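PDB 1YVU: protein argonaute from Aquifex aeolicus, which uses short single-stranded DNA guides to bind complementary RNA targets and cleaves them with the RNase H-like PIWI domain. Local coordinates for residues Ile414-Glu425 / Lys449-Asn458. Numbering follows the deposited sequence.
Sequences IKDVDLVIVFLE and KMIPSQVILN
Val-422 and Val-455 pair at the middle of two parallel strands, 419-424 and 454-457, whose axes come within 4.6 Å and differ by 20°. The backbone bonds alternate across the pair: Gln-454 N gives its hydrogen to Val-420 O at 2.9 Å, Val-422 N to Gln-454 O, and Leu-424 N to Ile-456 O, while the bond from Ile-456 N to Val-422 O is weak. At the C-terminal end Leu-424 O takes two hydrogens from one residue. Asn-458 N lies nearly in line with the C=O, whereas Asn-458 ND2, 2.6 Å from Leu-424 O, comes from above the carbonyl plane.

Ile-456 bridges two neighbours on the face it shares with Ile-421 and Phe-423. Its CB lies 3.9 Å from Phe-423 CD2, and CG2 also rests near that ring atom. CG1, anti to the carbonyl carbon (chi1 -50°), carries the chain toward Ile-421, and the tip CD1 touches both Ile-421 CG2 at 3.7 Å and Phe-423 CE2 at 3.8 Å. Helix 368-381 packs over this group through Phe-372 and Leu-373.

Leu-424 lies on the other face, its CD1 touching Val-455 CG1 at 3.7 Å and Leu-457 CD2; helix 437-448 packs on Val-455 there. Just ahead of the second strand, Ile-451 CG2 meets Val-420 CG2 of the first at 3.6 Å.

Helix 437-448 lies in the connection between the two parallel strands, a beta-alpha-beta crossover. Strand 454-457, at the start of the PIWI region, edges a four-stranded parallel sheet whose other strands belong to the Mid domain, so the contact crosses the Mid-PIWI boundary, with helices on both faces as in a Rossmann-like fold.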
ATOM      1  N   ILE A 414      11.687  11.869 -26.309  1.00 67.93           N
ATOM      2  CA  ILE A 414      10.424  11.271 -26.726  1.00 65.81           C
ATOM      3  C   ILE A 414      10.520  10.858 -28.189  1.00 65.51           C
ATOM      4  O   ILE A 414       9.808   9.948 -28.610  1.00 57.48           O
ATOM      5  CB  ILE A 414       9.160  12.123 -26.409  1.00 73.16           C
ATOM      6  CG1 ILE A 414       9.344  12.869 -25.073  1.00 75.52           C
ATOM      7  CG2 ILE A 414       7.934  11.166 -26.279  1.00 71.33           C
ATOM      8  CD1 ILE A 414       8.047  13.462 -24.428  1.00 73.09           C
ATOM      9  N   LYS A 415      11.528  11.418 -28.867  1.00 67.86           N
ATOM     10  CA  LYS A 415      11.896  11.205 -30.283  1.00 73.63           C
ATOM     11  C   LYS A 415      11.031  10.336 -31.209  1.00 69.86           C
ATOM     12  O   LYS A 415      10.696  10.778 -32.319  1.00 76.86           O
ATOM     13  CB  LYS A 415      13.385  10.825 -30.386  1.00 72.39           C
ATOM     14  CG  LYS A 415      14.294  11.980 -30.034  1.00 72.58           C
ATOM     15  CD  LYS A 415      15.745  11.610 -30.042  1.00 79.47           C
ATOM     16  CE  LYS A 415      16.572  12.807 -29.638  1.00 79.96           C
ATOM     17  NZ  LYS A 415      18.031  12.518 -29.621  1.00 85.97           N
ATOM     18  N   ASP A 416      10.712   9.126 -30.723  1.00 65.52           N
ATOM     19  CA  ASP A 416       9.873   8.076 -31.331  1.00 59.64           C
ATOM     20  C   ASP A 416      10.402   6.722 -30.873  1.00 57.56           C
ATOM     21  O   ASP A 416      10.004   5.672 -31.394  1.00 56.22           O
ATOM     22  CB  ASP A 416       9.841   8.111 -32.871  1.00 64.61           C
ATOM     23  CG  ASP A 416       8.488   7.699 -33.447  1.00 63.35           C
ATOM     24  OD1 ASP A 416       7.654   7.101 -32.724  1.00 60.83           O
ATOM     25  OD2 ASP A 416       8.263   7.990 -34.636  1.00 70.22           O
ATOM     26  N   VAL A 417      11.271   6.744 -29.868  1.00 50.61           N
ATOM     27  CA  VAL A 417      11.886   5.532 -29.355  1.00 36.84           C
ATOM     28  C   VAL A 417      10.970   4.461 -28.817  1.00 36.99           C
ATOM     29  O   VAL A 417       9.938   4.754 -28.210  1.00 40.66           O
ATOM     30  CB  VAL A 417      12.978   5.814 -28.318  1.00 40.63           C
ATOM     31  CG1 VAL A 417      14.277   5.866 -28.994  1.00 35.54           C
ATOM     32  CG2 VAL A 417      12.716   7.117 -27.563  1.00 42.14           C
ATOM     33  N   ASP A 418      11.343   3.222 -29.129  1.00 34.43           N
ATOM     34  CA  ASP A 418      10.641   2.020 -28.712  1.00 32.93           C
ATOM     35  C   ASP A 418      11.183   1.531 -27.374  1.00 35.78           C
ATOM     36  O   ASP A 418      10.452   0.921 -26.583  1.00 33.31           O
ATOM     37  CB  ASP A 418      10.808   0.927 -29.762  1.00 36.88           C
ATOM     38  CG  ASP A 418      10.027   1.198 -31.044  1.00 36.46           C
ATOM     39  OD1 ASP A 418       9.025   1.956 -31.033  1.00 45.74           O
ATOM     40  OD2 ASP A 418      10.421   0.626 -32.080  1.00 38.23           O
ATOM     41  N   LEU A 419      12.476   1.786 -27.144  1.00 39.07           N
ATOM     42  CA  LEU A 419      13.202   1.438 -25.903  1.00 31.70           C
ATOM     43  C   LEU A 419      14.311   2.469 -25.661  1.00 27.34           C
ATOM     44  O   LEU A 419      14.647   3.272 -26.545  1.00 29.22           O
ATOM     45  CB  LEU A 419      13.812   0.028 -25.992  1.00 37.81           C
ATOM     46  CG  LEU A 419      14.626  -0.533 -24.810  1.00 36.19           C
ATOM     47  CD1 LEU A 419      13.806  -0.674 -23.537  1.00 40.81           C
ATOM     48  CD2 LEU A 419      15.162  -1.861 -25.206  1.00 40.66           C
ATOM     49  N   VAL A 420      14.823   2.500 -24.440  1.00 21.19           N
ATOM     50  CA  VAL A 420      15.899   3.420 -24.085  1.00 19.63           C
ATOM     51  C   VAL A 420      16.847   2.617 -23.201  1.00 15.44           C
ATOM     52  O   VAL A 420      16.431   2.106 -22.150  1.00 24.23           O
ATOM     53  CB  VAL A 420      15.346   4.664 -23.286  1.00 25.62           C
ATOM     54  CG1 VAL A 420      16.473   5.521 -22.739  1.00 21.32           C
ATOM     55  CG2 VAL A 420      14.467   5.535 -24.155  1.00 32.06           C
ATOM     56  N   ILE A 421      18.104   2.476 -23.601  1.00 14.72           N
ATOM     57  CA  ILE A 421      19.007   1.720 -22.747  1.00 13.14           C
ATOM     58  C   ILE A 421      19.970   2.663 -22.055  1.00 12.01           C
ATOM     59  O   ILE A 421      20.702   3.388 -22.709  1.00 11.80           O
ATOM     60  CB  ILE A 421      19.758   0.607 -23.509  1.00 11.54           C
ATOM     61  CG1 ILE A 421      18.752  -0.287 -24.274  1.00  9.62           C
ATOM     62  CG2 ILE A 421      20.580  -0.235 -22.524  1.00  7.74           C
ATOM     63  CD1 ILE A 421      19.340  -1.530 -24.982  1.00 13.53           C
ATOM     64  N   VAL A 422      19.964   2.646 -20.724  1.00 15.31           N
ATOM     65  CA  VAL A 422      20.833   3.508 -19.930  1.00 19.68           C
ATOM     66  C   VAL A 422      21.852   2.750 -19.095  1.00 18.10           C
ATOM     67  O   VAL A 422      21.495   1.898 -18.273  1.00 19.46           O
ATOM     68  CB  VAL A 422      20.012   4.429 -18.944  1.00 28.02           C
ATOM     69  CG1 VAL A 422      20.944   5.458 -18.219  1.00 18.81           C
ATOM     70  CG2 VAL A 422      18.882   5.159 -19.684  1.00 30.56           C
ATOM     71  N   PHE A 423      23.120   3.130 -19.265  1.00 21.31           N
ATOM     72  CA  PHE A 423      24.227   2.552 -18.508  1.00 27.40           C
ATOM     73  C   PHE A 423      24.651   3.580 -17.450  1.00 26.86           C
ATOM     74  O   PHE A 423      25.200   4.631 -17.800  1.00 30.57           O
ATOM     75  CB  PHE A 423      25.428   2.250 -19.404  1.00 19.81           C
ATOM     76  CG  PHE A 423      25.193   1.208 -20.438  1.00 14.34           C
ATOM     77  CD1 PHE A 423      24.949   1.587 -21.776  1.00 17.02           C
ATOM     78  CD2 PHE A 423      25.317  -0.157 -20.124  1.00 12.20           C
ATOM     79  CE1 PHE A 423      24.847   0.607 -22.811  1.00 11.35           C
ATOM     80  CE2 PHE A 423      25.219  -1.159 -21.143  1.00 13.79           C
ATOM     81  CZ  PHE A 423      24.982  -0.768 -22.497  1.00  7.34           C
ATOM     82  N   LEU A 424      24.379   3.296 -16.173  1.00 32.48           N
ATOM     83  CA  LEU A 424      24.753   4.216 -15.088  1.00 39.77           C
ATOM     84  C   LEU A 424      26.029   3.803 -14.375  1.00 40.56           C
ATOM     85  O   LEU A 424      26.269   2.606 -14.224  1.00 44.56           O
ATOM     86  CB  LEU A 424      23.642   4.330 -14.054  1.00 39.48           C
ATOM     87  CG  LEU A 424      22.265   4.862 -14.411  1.00 40.04           C
ATOM     88  CD1 LEU A 424      21.457   4.755 -13.151  1.00 42.25           C
ATOM     89  CD2 LEU A 424      22.300   6.308 -14.885  1.00 34.74           C
ATOM     90  N   GLU A 425      26.818   4.776 -13.908  1.00 42.96           N
ATOM     91  CA  GLU A 425      28.058   4.481 -13.197  1.00 52.67           C
ATOM     92  C   GLU A 425      27.807   4.145 -11.736  1.00 51.85           C
ATOM     93  O   GLU A 425      27.080   4.863 -11.069  1.00 53.85           O
ATOM     94  CB  GLU A 425      29.045   5.649 -13.292  1.00 56.66           C
ATOM     95  CG  GLU A 425      30.492   5.289 -12.848  1.00 62.76           C
ATOM     96  CD  GLU A 425      31.228   4.298 -13.764  1.00 66.73           C
ATOM     97  OE1 GLU A 425      31.024   4.301 -14.997  1.00 69.63           O
ATOM     98  OE2 GLU A 425      32.043   3.519 -13.236  1.00 66.80           O
ATOM     99  N   LYS A 449       6.919   9.690 -19.966  1.00 40.06           N
ATOM    100  CA  LYS A 449       6.902   9.807 -21.423  1.00 43.20           C
ATOM    101  C   LYS A 449       6.411   8.531 -22.061  1.00 44.40           C
ATOM    102  O   LYS A 449       6.168   8.475 -23.275  1.00 49.81           O
ATOM    103  CB  LYS A 449       8.286  10.131 -21.929  1.00 53.44           C
ATOM    104  CG  LYS A 449       8.754  11.442 -21.440  1.00 59.22           C
ATOM    105  CD  LYS A 449      10.239  11.514 -21.486  1.00 66.03           C
ATOM    106  CE  LYS A 449      10.695  12.902 -21.094  1.00 70.91           C
ATOM    107  NZ  LYS A 449      10.655  13.812 -22.273  1.00 71.40           N
HETATM  108  N   MSE A 450       6.267   7.510 -21.213  1.00 45.90           N
HETATM  109  CA  MSE A 450       5.768   6.184 -21.570  1.00 38.77           C
HETATM  110  C   MSE A 450       6.641   5.358 -22.465  1.00 35.65           C
HETATM  111  O   MSE A 450       6.190   4.393 -23.075  1.00 39.83           O
HETATM  112  CB  MSE A 450       4.325   6.259 -22.079  1.00 48.67           C
HETATM  113  CG  MSE A 450       3.389   6.843 -21.015  1.00 60.15           C
HETATM  114 SE   MSE A 450       1.630   7.338 -21.605  1.00 81.56          SE
HETATM  115  CE  MSE A 450       2.128   8.813 -22.851  1.00 72.15           C
ATOM    116  N   ILE A 451       7.915   5.727 -22.486  1.00 34.76           N
ATOM    117  CA  ILE A 451       8.933   5.043 -23.272  1.00 23.50           C
ATOM    118  C   ILE A 451       9.591   3.994 -22.378  1.00 13.52           C
ATOM    119  O   ILE A 451      10.173   4.323 -21.340  1.00 13.12           O
ATOM    120  CB  ILE A 451      10.054   6.023 -23.768  1.00 26.79           C
ATOM    121  CG1 ILE A 451       9.459   7.240 -24.480  1.00 30.82           C
ATOM    122  CG2 ILE A 451      10.939   5.338 -24.789  1.00 25.41           C
ATOM    123  CD1 ILE A 451      10.309   8.450 -24.301  1.00 27.32           C
ATOM    124  N   PRO A 452       9.492   2.700 -22.758  1.00  9.70           N
ATOM    125  CA  PRO A 452      10.086   1.585 -22.023  1.00 12.53           C
ATOM    126  C   PRO A 452      11.556   1.910 -21.744  1.00 14.50           C
ATOM    127  O   PRO A 452      12.227   2.527 -22.593  1.00 15.87           O
ATOM    128  CB  PRO A 452       9.999   0.449 -23.032  1.00  7.50           C
ATOM    129  CG  PRO A 452       8.820   0.726 -23.749  1.00  7.70           C
ATOM    130  CD  PRO A 452       8.772   2.197 -23.941  1.00  8.96           C
ATOM    131  N   SER A 453      12.048   1.518 -20.576  1.00 15.13           N
ATOM    132  CA  SER A 453      13.430   1.818 -20.224  1.00 15.27           C
ATOM    133  C   SER A 453      14.146   0.703 -19.539  1.00 16.27           C
ATOM    134  O   SER A 453      13.598   0.114 -18.614  1.00 22.94           O
ATOM    135  CB  SER A 453      13.489   3.054 -19.331  1.00 17.56           C
ATOM    136  OG  SER A 453      12.446   3.038 -18.363  1.00 19.52           O
ATOM    137  N   GLN A 454      15.382   0.448 -19.967  1.00 17.31           N
ATOM    138  CA  GLN A 454      16.232  -0.584 -19.368  1.00 16.14           C
ATOM    139  C   GLN A 454      17.466   0.103 -18.799  1.00  7.89           C
ATOM    140  O   GLN A 454      18.351   0.481 -19.545  1.00 10.55           O
ATOM    141  CB  GLN A 454      16.633  -1.654 -20.396  1.00 17.66           C
ATOM    142  CG  GLN A 454      17.366  -2.872 -19.794  1.00 27.41           C
ATOM    143  CD  GLN A 454      16.450  -3.804 -19.006  1.00 32.53           C
ATOM    144  OE1 GLN A 454      15.585  -4.453 -19.588  1.00 38.70           O
ATOM    145  NE2 GLN A 454      16.638  -3.871 -17.686  1.00 25.40           N
ATOM    146  N   VAL A 455      17.505   0.232 -17.472  1.00  6.58           N
ATOM    147  CA  VAL A 455      18.579   0.898 -16.735  1.00 12.29           C
ATOM    148  C   VAL A 455      19.653  -0.089 -16.251  1.00 13.55           C
ATOM    149  O   VAL A 455      19.566  -0.650 -15.160  1.00 24.37           O
ATOM    150  CB  VAL A 455      17.969   1.712 -15.528  1.00 11.07           C
ATOM    151  CG1 VAL A 455      19.064   2.325 -14.675  1.00  9.54           C
ATOM    152  CG2 VAL A 455      16.957   2.822 -16.035  1.00  7.09           C
ATOM    153  N   ILE A 456      20.684  -0.295 -17.058  1.00 18.25           N
ATOM    154  CA  ILE A 456      21.766  -1.217 -16.705  1.00 15.72           C
ATOM    155  C   ILE A 456      22.781  -0.475 -15.829  1.00 19.89           C
ATOM    156  O   ILE A 456      23.245   0.596 -16.228  1.00 18.88           O
ATOM    157  CB  ILE A 456      22.453  -1.745 -17.980  1.00 11.18           C
ATOM    158  CG1 ILE A 456      21.395  -2.272 -18.954  1.00  2.85           C
ATOM    159  CG2 ILE A 456      23.514  -2.799 -17.625  1.00 12.03           C
ATOM    160  CD1 ILE A 456      21.920  -2.803 -20.268  1.00  7.22           C
ATOM    161  N   LEU A 457      23.042  -0.991 -14.614  1.00 21.86           N
ATOM    162  CA  LEU A 457      24.022  -0.394 -13.678  1.00 23.91           C
ATOM    163  C   LEU A 457      25.412  -0.918 -14.016  1.00 25.92           C
ATOM    164  O   LEU A 457      25.547  -2.084 -14.400  1.00 23.10           O
ATOM    165  CB  LEU A 457      23.687  -0.741 -12.223  1.00 23.52           C
ATOM    166  CG  LEU A 457      22.509  -0.040 -11.523  1.00 17.39           C
ATOM    167  CD1 LEU A 457      22.396  -0.492 -10.070  1.00 14.03           C
ATOM    168  CD2 LEU A 457      22.720   1.468 -11.537  1.00 30.11           C
ATOM    169  N   ASN A 458      26.435  -0.068 -13.898  1.00 26.76           N
ATOM    170  CA  ASN A 458      27.815  -0.474 -14.199  1.00 36.13           C
ATOM    171  C   ASN A 458      28.340  -1.436 -13.157  1.00 34.15           C
ATOM    172  O   ASN A 458      29.215  -2.262 -13.426  1.00 29.49           O
ATOM    173  CB  ASN A 458      28.734   0.738 -14.277  1.00 46.16           C
ATOM    174  CG  ASN A 458      28.860   1.276 -15.684  1.00 54.92           C
ATOM    175  OD1 ASN A 458      29.668   0.781 -16.471  1.00 60.93           O
ATOM    176  ND2 ASN A 458      28.068   2.280 -16.018  1.00 53.71           N
TER